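Local coordinates for protein N-terminal acetyltransferase B complex subunit MDM20 (Candida albicans, PDB 5K04) that serves as the non-catalytic subunit of the NatB N-terminal acetyltransferase complex, probably as an all-helical scaffold for the catalytic subunit, at residues A[386-391]-A[656-661]; A[417-422]-A[732-737]; A[430-435]-A[447-452]. All coordinates share one frame; numbering follows the deposited sequence.

Contact 1. Residues A[386-391]-A[656-661]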
loop_
_atom_site.group_PDB
_atom_site.type_symbol
_atom_site.label_atom_id
_atom_site.label_comp_id
_atom_site.label_asym_id
_atom_site.label_seq_id
_atom_site.Cartn_x
_atom_site.Cartn_y
_atom_site.Cartn_z
ATOM N N SER A 386 -9.061 -16.950 -21.415
ATOM C CA SER A 386 -10.145 -15.983 -21.239
ATOM C C SER A 386 -11.492 -16.496 -21.733
ATOM O O SER A 386 -12.499 -15.840 -21.500
ATOM C CB SER A 386 -9.853 -14.635 -21.918
ATOM O OG SER A 386 -9.961 -14.754 -23.321
ATOM N N SER A 387 -11.557 -17.658 -22.377
ATOM C CA SER A 387 -12.854 -18.223 -22.694
ATOM C C SER A 387 -13.561 -18.625 -21.398
ATOM O O SER A 387 -12.918 -19.126 -20.479
ATOM C CB SER A 387 -12.713 -19.426 -23.631
ATOM O OG SER A 387 -12.316 -20.591 -22.941
ATOM N N PRO A 388 -14.876 -18.386 -21.284
ATOM C CA PRO A 388 -15.575 -18.664 -20.008
ATOM C C PRO A 388 -15.575 -20.131 -19.592
ATOM O O PRO A 388 -15.574 -20.422 -18.390
ATOM C CB PRO A 388 -17.004 -18.152 -20.270
ATOM C CG PRO A 388 -17.129 -18.065 -21.788
ATOM C CD PRO A 388 -15.756 -17.737 -22.273
ATOM N N GLN A 389 -15.591 -21.063 -20.548
ATOM C CA GLN A 389 -15.427 -22.479 -20.230
ATOM C C GLN A 389 -14.060 -22.760 -19.612
ATOM O O GLN A 389 -13.943 -23.569 -18.685
ATOM C CB GLN A 389 -15.605 -23.312 -21.495
ATOM C CG GLN A 389 -15.447 -24.801 -21.324
ATOM C CD GLN A 389 -16.129 -25.527 -22.458
ATOM O OE1 GLN A 389 -16.618 -24.901 -23.403
ATOM N NE2 GLN A 389 -16.173 -26.848 -22.380
ATOM N N ASN A 390 -13.008 -22.127 -20.140
ATOM C CA ASN A 390 -11.685 -22.348 -19.575
ATOM C C ASN A 390 -11.588 -21.740 -18.183
ATOM O O ASN A 390 -10.979 -22.322 -17.279
ATOM C CB ASN A 390 -10.625 -21.765 -20.503
ATOM C CG ASN A 390 -9.245 -21.731 -19.869
ATOM O OD1 ASN A 390 -8.906 -20.802 -19.147
ATOM N ND2 ASN A 390 -8.437 -22.738 -20.164
ATOM N N THR A 391 -12.208 -20.575 -17.998
ATOM C CA THR A 391 -12.198 -19.899 -16.704
ATOM C C THR A 391 -12.920 -20.726 -15.645
ATOM O O THR A 391 -12.437 -20.877 -14.516
ATOM C CB THR A 391 -12.840 -18.523 -16.875
ATOM O OG1 THR A 391 -11.976 -17.718 -17.684
ATOM C CG2 THR A 391 -13.093 -17.843 -15.528
ATOM N N ASN A 656 -20.287 -12.190 -25.249
ATOM C CA ASN A 656 -20.079 -13.284 -24.301
ATOM C C ASN A 656 -20.888 -12.969 -23.047
ATOM O O ASN A 656 -20.430 -12.230 -22.168
ATOM C CB ASN A 656 -18.602 -13.455 -23.969
ATOM C CG ASN A 656 -18.383 -14.351 -22.747
ATOM O OD1 ASN A 656 -19.170 -15.261 -22.479
ATOM N ND2 ASN A 656 -17.317 -14.088 -22.005
ATOM N N LEU A 657 -22.087 -13.555 -22.954
ATOM C CA LEU A 657 -22.994 -13.249 -21.850
ATOM C C LEU A 657 -22.412 -13.604 -20.487
ATOM O O LEU A 657 -22.827 -13.022 -19.477
ATOM C CB LEU A 657 -24.324 -13.978 -22.058
ATOM C CG LEU A 657 -25.218 -13.331 -23.114
ATOM C CD1 LEU A 657 -26.427 -14.190 -23.471
ATOM C CD2 LEU A 657 -25.666 -12.009 -22.572
ATOM N N LEU A 658 -21.467 -14.548 -20.428
ATOM C CA LEU A 658 -20.859 -14.924 -19.157
ATOM C C LEU A 658 -19.812 -13.918 -18.670
ATOM O O LEU A 658 -19.426 -13.973 -17.495
ATOM C CB LEU A 658 -20.249 -16.322 -19.272
ATOM C CG LEU A 658 -21.256 -17.462 -19.425
ATOM C CD1 LEU A 658 -20.502 -18.738 -19.692
ATOM C CD2 LEU A 658 -22.142 -17.642 -18.211
ATOM N N SER A 659 -19.363 -13.000 -19.537
ATOM C CA SER A 659 -18.428 -11.957 -19.125
ATOM C C SER A 659 -19.009 -11.089 -18.021
ATOM O O SER A 659 -20.171 -10.659 -18.083
ATOM C CB SER A 659 -18.047 -11.058 -20.298
ATOM O OG SER A 659 -17.205 -10.005 -19.837
ATOM N N GLY A 660 -18.169 -10.818 -17.016
ATOM C CA GLY A 660 -18.533 -9.951 -15.908
ATOM C C GLY A 660 -18.911 -8.534 -16.302
ATOM O O GLY A 660 -19.518 -7.825 -15.492
ATOM N N GLU A 661 -18.558 -8.097 -17.520
ATOM C CA GLU A 661 -18.944 -6.760 -17.970
ATOM C C GLU A 661 -20.443 -6.566 -17.975
ATOM O O GLU A 661 -20.901 -5.420 -17.951
ATOM C CB GLU A 661 -18.480 -6.474 -19.393
ATOM C CG GLU A 661 -17.022 -6.574 -19.643
ATOM C CD GLU A 661 -16.762 -6.771 -21.109
ATOM O OE1 GLU A 661 -16.391 -7.897 -21.500
ATOM O OE2 GLU A 661 -16.990 -5.816 -21.873
#

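Contact 2. Residues A[417-422]-A[732-737]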
loop_
_atom_site.group_PDB
_atom_site.type_symbol
_atom_site.label_atom_id
_atom_site.label_comp_id
_atom_site.label_asym_id
_atom_site.label_seq_id
_atom_site.Cartn_x
_atom_site.Cartn_y
_atom_site.Cartn_z
ATOM N N LYS A 417 -9.365 -13.570 -9.191
ATOM C CA LYS A 417 -9.196 -13.014 -10.539
ATOM C C LYS A 417 -10.116 -13.705 -11.540
ATOM O O LYS A 417 -10.749 -13.043 -12.367
ATOM C CB LYS A 417 -7.733 -13.127 -10.991
ATOM C CG LYS A 417 -6.773 -12.321 -10.135
ATOM C CD LYS A 417 -5.306 -12.422 -10.589
ATOM C CE LYS A 417 -5.113 -12.037 -12.047
ATOM N NZ LYS A 417 -3.655 -11.964 -12.394
ATOM N N LEU A 418 -10.192 -15.044 -11.483
ATOM C CA LEU A 418 -11.071 -15.783 -12.391
ATOM C C LEU A 418 -12.531 -15.398 -12.173
ATOM O O LEU A 418 -13.246 -15.093 -13.132
ATOM C CB LEU A 418 -10.899 -17.294 -12.212
ATOM C CG LEU A 418 -9.559 -17.990 -12.513
ATOM C CD1 LEU A 418 -9.749 -19.490 -12.776
ATOM C CD2 LEU A 418 -8.851 -17.371 -13.653
ATOM N N TYR A 419 -12.984 -15.401 -10.906
ATOM C CA TYR A 419 -14.344 -14.978 -10.587
ATOM C C TYR A 419 -14.615 -13.568 -11.072
ATOM O O TYR A 419 -15.767 -13.226 -11.381
ATOM C CB TYR A 419 -14.597 -15.030 -9.083
ATOM C CG TYR A 419 -14.937 -16.392 -8.499
ATOM C CD1 TYR A 419 -15.771 -17.288 -9.166
ATOM C CD2 TYR A 419 -14.452 -16.762 -7.255
ATOM C CE1 TYR A 419 -16.089 -18.534 -8.604
ATOM C CE2 TYR A 419 -14.739 -17.987 -6.705
ATOM C CZ TYR A 419 -15.557 -18.878 -7.374
ATOM O OH TYR A 419 -15.834 -20.089 -6.788
ATOM N N SER A 420 -13.571 -12.730 -11.120
ATOM C CA SER A 420 -13.726 -11.350 -11.561
ATOM C C SER A 420 -14.003 -11.258 -13.051
ATOM O O SER A 420 -14.340 -10.170 -13.525
ATOM C CB SER A 420 -12.475 -10.537 -11.225
ATOM O OG SER A 420 -11.492 -10.666 -12.246
ATOM N N GLN A 421 -13.839 -12.364 -13.787
ATOM C CA GLN A 421 -14.136 -12.454 -15.215
ATOM C C GLN A 421 -15.604 -12.755 -15.495
ATOM O O GLN A 421 -16.037 -12.664 -16.650
ATOM C CB GLN A 421 -13.296 -13.554 -15.875
ATOM C CG GLN A 421 -11.807 -13.444 -15.646
ATOM C CD GLN A 421 -11.273 -12.089 -16.075
ATOM O OE1 GLN A 421 -11.395 -11.699 -17.231
ATOM N NE2 GLN A 421 -10.708 -11.351 -15.127
ATOM N N LEU A 422 -16.355 -13.156 -14.482
ATOM C CA LEU A 422 -17.719 -13.629 -14.619
ATOM C C LEU A 422 -18.653 -12.699 -13.852
ATOM O O LEU A 422 -18.214 -11.750 -13.190
ATOM C CB LEU A 422 -17.849 -15.063 -14.100
ATOM C CG LEU A 422 -16.919 -16.091 -14.738
ATOM C CD1 LEU A 422 -17.033 -17.442 -13.999
ATOM C CD2 LEU A 422 -17.194 -16.244 -16.244
ATOM N N LYS A 732 -20.748 -25.762 -11.045
ATOM C CA LYS A 732 -21.720 -25.285 -12.026
ATOM C C LYS A 732 -22.972 -24.771 -11.341
ATOM O O LYS A 732 -23.503 -23.719 -11.714
ATOM C CB LYS A 732 -22.072 -26.393 -13.020
ATOM C CG LYS A 732 -21.199 -26.395 -14.268
ATOM C CD LYS A 732 -21.394 -27.671 -15.081
ATOM C CE LYS A 732 -22.870 -27.978 -15.292
ATOM N NZ LYS A 732 -23.080 -29.236 -16.091
ATOM N N LEU A 733 -23.440 -25.486 -10.313
ATOM C CA LEU A 733 -24.650 -25.064 -9.622
ATOM C C LEU A 733 -24.419 -23.779 -8.835
ATOM O O LEU A 733 -25.257 -22.872 -8.860
ATOM C CB LEU A 733 -25.136 -26.182 -8.711
ATOM C CG LEU A 733 -26.571 -26.044 -8.210
ATOM C CD1 LEU A 733 -27.475 -25.407 -9.279
ATOM C CD2 LEU A 733 -27.092 -27.409 -7.809
ATOM N N GLU A 734 -23.289 -23.689 -8.131
ATOM C CA GLU A 734 -22.965 -22.484 -7.372
ATOM C C GLU A 734 -22.789 -21.278 -8.302
ATOM O O GLU A 734 -23.239 -20.166 -7.994
ATOM C CB GLU A 734 -21.703 -22.742 -6.539
ATOM C CG GLU A 734 -21.024 -21.484 -5.981
ATOM C CD GLU A 734 -19.598 -21.741 -5.487
ATOM O OE1 GLU A 734 -19.438 -22.070 -4.292
ATOM O OE2 GLU A 734 -18.643 -21.623 -6.302
ATOM N N ILE A 735 -22.170 -21.495 -9.462
ATOM C CA ILE A 735 -21.943 -20.404 -10.402
ATOM C C ILE A 735 -23.252 -19.964 -11.047
ATOM O O ILE A 735 -23.496 -18.762 -11.215
ATOM C CB ILE A 735 -20.887 -20.829 -11.438
ATOM C CG1 ILE A 735 -19.513 -20.839 -10.751
ATOM C CG2 ILE A 735 -20.927 -19.932 -12.674
ATOM C CD1 ILE A 735 -18.336 -21.025 -11.685
ATOM N N LYS A 736 -24.128 -20.927 -11.391
ATOM C CA LYS A 736 -25.428 -20.576 -11.954
ATOM C C LYS A 736 -26.292 -19.837 -10.941
ATOM O O LYS A 736 -26.963 -18.858 -11.292
ATOM C CB LYS A 736 -26.159 -21.820 -12.468
ATOM C CG LYS A 736 -25.478 -22.467 -13.680
ATOM C CD LYS A 736 -26.408 -23.335 -14.492
ATOM C CE LYS A 736 -26.944 -24.518 -13.723
ATOM N NZ LYS A 736 -27.938 -25.268 -14.575
ATOM N N SER A 737 -26.290 -20.286 -9.681
ATOM C CA SER A 737 -27.072 -19.597 -8.657
ATOM C C SER A 737 -26.537 -18.191 -8.405
ATOM O O SER A 737 -27.313 -17.252 -8.186
ATOM C CB SER A 737 -27.074 -20.403 -7.354
ATOM O OG SER A 737 -27.781 -21.621 -7.502
#

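Contact 3. Residues A[430-435]-A[447-452]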
loop_
_atom_site.group_PDB
_atom_site.type_symbol
_atom_site.label_atom_id
_atom_site.label_comp_id
_atom_site.label_asym_id
_atom_site.label_seq_id
_atom_site.Cartn_x
_atom_site.Cartn_y
_atom_site.Cartn_z
ATOM N N PRO A 430 -15.951 -13.771 0.260
ATOM C CA PRO A 430 -15.573 -14.828 1.215
ATOM C C PRO A 430 -14.099 -15.208 1.135
ATOM O O PRO A 430 -13.470 -15.498 2.161
ATOM C CB PRO A 430 -16.500 -15.991 0.822
ATOM C CG PRO A 430 -17.720 -15.306 0.227
ATOM C CD PRO A 430 -17.116 -14.164 -0.565
ATOM N N ILE A 431 -13.521 -15.171 -0.067
ATOM C CA ILE A 431 -12.111 -15.508 -0.244
ATOM C C ILE A 431 -11.224 -14.415 0.333
ATOM O O ILE A 431 -10.296 -14.688 1.105
ATOM C CB ILE A 431 -11.817 -15.741 -1.734
ATOM C CG1 ILE A 431 -12.719 -16.862 -2.268
ATOM C CG2 ILE A 431 -10.353 -16.063 -1.947
ATOM C CD1 ILE A 431 -12.784 -16.914 -3.770
ATOM N N TYR A 432 -11.504 -13.166 -0.048
ATOM C CA TYR A 432 -10.803 -11.983 0.463
ATOM C C TYR A 432 -10.780 -11.961 1.984
ATOM O O TYR A 432 -9.726 -11.757 2.604
ATOM C CB TYR A 432 -11.499 -10.731 -0.086
ATOM C CG TYR A 432 -10.854 -9.378 0.180
ATOM C CD1 TYR A 432 -11.093 -8.670 1.355
ATOM C CD2 TYR A 432 -10.042 -8.789 -0.776
ATOM C CE1 TYR A 432 -10.511 -7.407 1.573
ATOM C CE2 TYR A 432 -9.457 -7.541 -0.569
ATOM C CZ TYR A 432 -9.695 -6.855 0.601
ATOM O OH TYR A 432 -9.099 -5.617 0.779
ATOM N N ASN A 433 -11.941 -12.203 2.603
ATOM C CA ASN A 433 -12.036 -12.212 4.063
ATOM C C ASN A 433 -11.374 -13.440 4.691
ATOM O O ASN A 433 -10.909 -13.366 5.831
ATOM C CB ASN A 433 -13.501 -12.147 4.479
ATOM C CG ASN A 433 -14.140 -10.813 4.160
ATOM O OD1 ASN A 433 -13.465 -9.791 4.069
ATOM N ND2 ASN A 433 -15.457 -10.817 4.002
ATOM N N GLY A 434 -11.364 -14.584 3.994
ATOM C CA GLY A 434 -10.642 -15.745 4.490
ATOM C C GLY A 434 -9.132 -15.568 4.482
ATOM O O GLY A 434 -8.421 -16.324 5.155
ATOM N N LEU A 435 -8.632 -14.584 3.728
ATOM C CA LEU A 435 -7.222 -14.210 3.736
ATOM C C LEU A 435 -6.886 -13.244 4.868
ATOM O O LEU A 435 -5.706 -12.910 5.058
ATOM C CB LEU A 435 -6.841 -13.591 2.391
ATOM C CG LEU A 435 -6.539 -14.590 1.264
ATOM C CD1 LEU A 435 -6.485 -13.898 -0.088
ATOM C CD2 LEU A 435 -5.229 -15.307 1.529
ATOM N N TYR A 447 -8.744 -3.786 -4.861
ATOM C CA TYR A 447 -9.198 -3.853 -6.237
ATOM C C TYR A 447 -9.669 -5.251 -6.615
ATOM O O TYR A 447 -10.398 -5.394 -7.602
ATOM C CB TYR A 447 -8.068 -3.397 -7.145
ATOM C CG TYR A 447 -6.955 -4.425 -7.315
ATOM C CD1 TYR A 447 -7.035 -5.406 -8.315
ATOM C CD2 TYR A 447 -5.815 -4.409 -6.503
ATOM C CE1 TYR A 447 -6.007 -6.367 -8.492
ATOM C CE2 TYR A 447 -4.782 -5.366 -6.678
ATOM C CZ TYR A 447 -4.892 -6.342 -7.668
ATOM O OH TYR A 447 -3.890 -7.267 -7.838
ATOM N N TYR A 448 -9.262 -6.283 -5.854
ATOM C CA TYR A 448 -9.811 -7.623 -6.043
ATOM C C TYR A 448 -11.319 -7.658 -5.820
ATOM O O TYR A 448 -11.978 -8.590 -6.284
ATOM C CB TYR A 448 -9.126 -8.638 -5.102
ATOM C CG TYR A 448 -7.795 -9.166 -5.597
ATOM C CD1 TYR A 448 -7.729 -10.184 -6.554
ATOM C CD2 TYR A 448 -6.607 -8.644 -5.113
ATOM C CE1 TYR A 448 -6.504 -10.668 -7.022
ATOM C CE2 TYR A 448 -5.382 -9.103 -5.569
ATOM C CZ TYR A 448 -5.331 -10.127 -6.520
ATOM O OH TYR A 448 -4.115 -10.571 -6.957
ATOM N N LEU A 449 -11.872 -6.665 -5.122
ATOM C CA LEU A 449 -13.302 -6.574 -4.859
ATOM C C LEU A 449 -14.036 -5.716 -5.886
ATOM O O LEU A 449 -15.233 -5.451 -5.719
ATOM C CB LEU A 449 -13.527 -6.020 -3.456
ATOM C CG LEU A 449 -12.851 -6.785 -2.307
ATOM C CD1 LEU A 449 -12.838 -5.937 -1.035
ATOM C CD2 LEU A 449 -13.565 -8.129 -2.052
ATOM N N THR A 450 -13.343 -5.302 -6.950
ATOM C CA THR A 450 -13.898 -4.385 -7.947
ATOM C C THR A 450 -15.294 -4.804 -8.417
ATOM O O THR A 450 -16.208 -3.975 -8.487
ATOM C CB THR A 450 -12.925 -4.299 -9.128
ATOM O OG1 THR A 450 -11.675 -3.731 -8.691
ATOM C CG2 THR A 450 -13.508 -3.475 -10.283
ATOM N N THR A 451 -15.480 -6.090 -8.734
ATOM C CA THR A 451 -16.713 -6.591 -9.345
ATOM C C THR A 451 -17.742 -7.077 -8.333
ATOM O O THR A 451 -18.813 -7.544 -8.737
ATOM C CB THR A 451 -16.399 -7.745 -10.310
ATOM O OG1 THR A 451 -15.841 -8.844 -9.574
ATOM C CG2 THR A 451 -15.404 -7.303 -11.384
ATOM N N THR A 452 -17.451 -6.987 -7.038
ATOM C CA THR A 452 -18.398 -7.429 -6.026
ATOM C C THR A 452 -19.725 -6.682 -6.160
ATOM O O THR A 452 -19.772 -5.512 -6.554
ATOM C CB THR A 452 -17.801 -7.241 -4.626
ATOM O OG1 THR A 452 -17.311 -5.903 -4.482
ATOM C CG2 THR A 452 -16.646 -8.222 -4.429
#

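Contact 1. Residues A[386-391]-A[656-661]
Asn656 and Leu658 close on the ring of Pro388, the first residue of helix 388-404. Asn656 comes first along the loop. Its side chain and the proline ring approach from opposite directions. The amide end does the touching: OD1 of Asn656 lies 3.5 Å from CG of Pro388, and ND2 sits near CG and CD. The same OD1 accepts a bond from N of Leu658 at 3.2 Å. That donor stands 64° above the carbonyl plane. This is an Asx turn, tying the amide oxygen to its own loop. Leu657 packs instead on helix 707-717. Leu658 supplies the apolar part of the contact. Its CG is anti to the carbonyl carbon (chi1 -69°), and CD1 reaches CB of Pro388 at 3.6 Å. Ser659 ends a type I turn that starts at Asn656, its N bonded to O of Asn656. Its OG accepts from N of Glu661 at 3.3 Å, a capping bond, and donates to OE1 of Glu661. On the other segment Ser387 is the N-cap, and its OG accepts from N of Asn390. The arrangement joins the N-capped start of helix 388-404 to the serine-capped turn leading into helix 661-682, within an all-helical fold.

Contact 2. Residues A[417-422]-A[732-737]
Tyr419 and Leu422 face Glu734 and Ile735 where the end of helix 409-419 meets helix 729-747. This is packing between distant parts of an all-helical fold whose family belongs to the TPR clan. The buried side is apolar. Leu422 ends a type I turn that starts at Tyr419, and its CD1 meets CD1 of Ile735 at 4.5 Å. This direct touch is light, but other helices fill in around it. Ile715 of helix 707-717 packs on Ile735, and Ile395 of helix 388-404 on the buried Tyr419. The more open side is at Glu734, which is partly exposed. Its CG stands anti to the backbone N (chi1 165°). From there the extended chain carries the carboxylate to the hydroxyl end of Tyr419. OE2 of Glu734 lies 3.2 Å from OH of Tyr419. The two side chains cross at about a right angle, and the ring and carboxylate planes are 65° apart. Lys399 of helix 388-404 forms a long, weak ion pair with the same OE2. Behind the contact, the turn is tied back to its own helix. NE2 of Gln421 gives a bond of 3.2 Å to O of Lys417 (N-H...O 163°), and that oxygen lies in the plane of the Gln421 amide.

Contact 3. Residues A[430-435]-A[447-452]
Tyr432 packs against Leu449 and Tyr448, so the short helix 429-434 is covered by the chain that follows helix 440-445. It is a local helix-to-turn packing within the all-helical fold, with helix 440-445 between the two segments. The main interaction is CH-pi. CD1 of Leu449 sits over the centre of one face of the Tyr432 ring, 3.6 Å from the centroid and 11° off the ring normal. The other methyl, CD2, lies over the inner end of the ring, 3.7 Å from CG of Tyr432. Tyr432 has CG anti to the backbone N (chi1 -173°), and this lays a ring face against Leu449. Trp462 and Ile465 of helix 456-485 also pack on Leu449. A looser apolar touch comes at the ring edge, where CB of Tyr448 lies near the ring plane, 4.4 Å from CD2 of Tyr432. Beyond CB the Tyr448 side chain leads away and packs on Lys417. Polar bonds serve each side separately. His442 ND1 is hydrogen-bonded to OH of the buried Tyr432. The turn from Leu449 to Thr452 is closed by a 3.0 Å backbone bond from N of Thr452 to O of Leu449.

How the contacts relate
Contacts 2 and 3 are buried, whereas contact 1 is partly buried. Contact 3 lies nearest the chain's centre, about 16 Å centre to centre. Contacts 1 and 2 bring together parts far apart in sequence, while contact 3 closes a short local excursion. Successive helices link them: 388-404 leads to 409-419, which leads to 429-434. Contact 1 touches contact 2 through a probable backbone hydrogen bond from N of Gly660 to O of Gln421. Contact 2 meets contact 3 by packing, with Lys417 on Tyr448 and Tyr419 on Ile431. Contacts 1 and 3 do not touch. Chemistry differs: proline against an amide and a leucine in contact 1, aliphatic beside polar in contact 2, aromatic with aliphatic in contact 3.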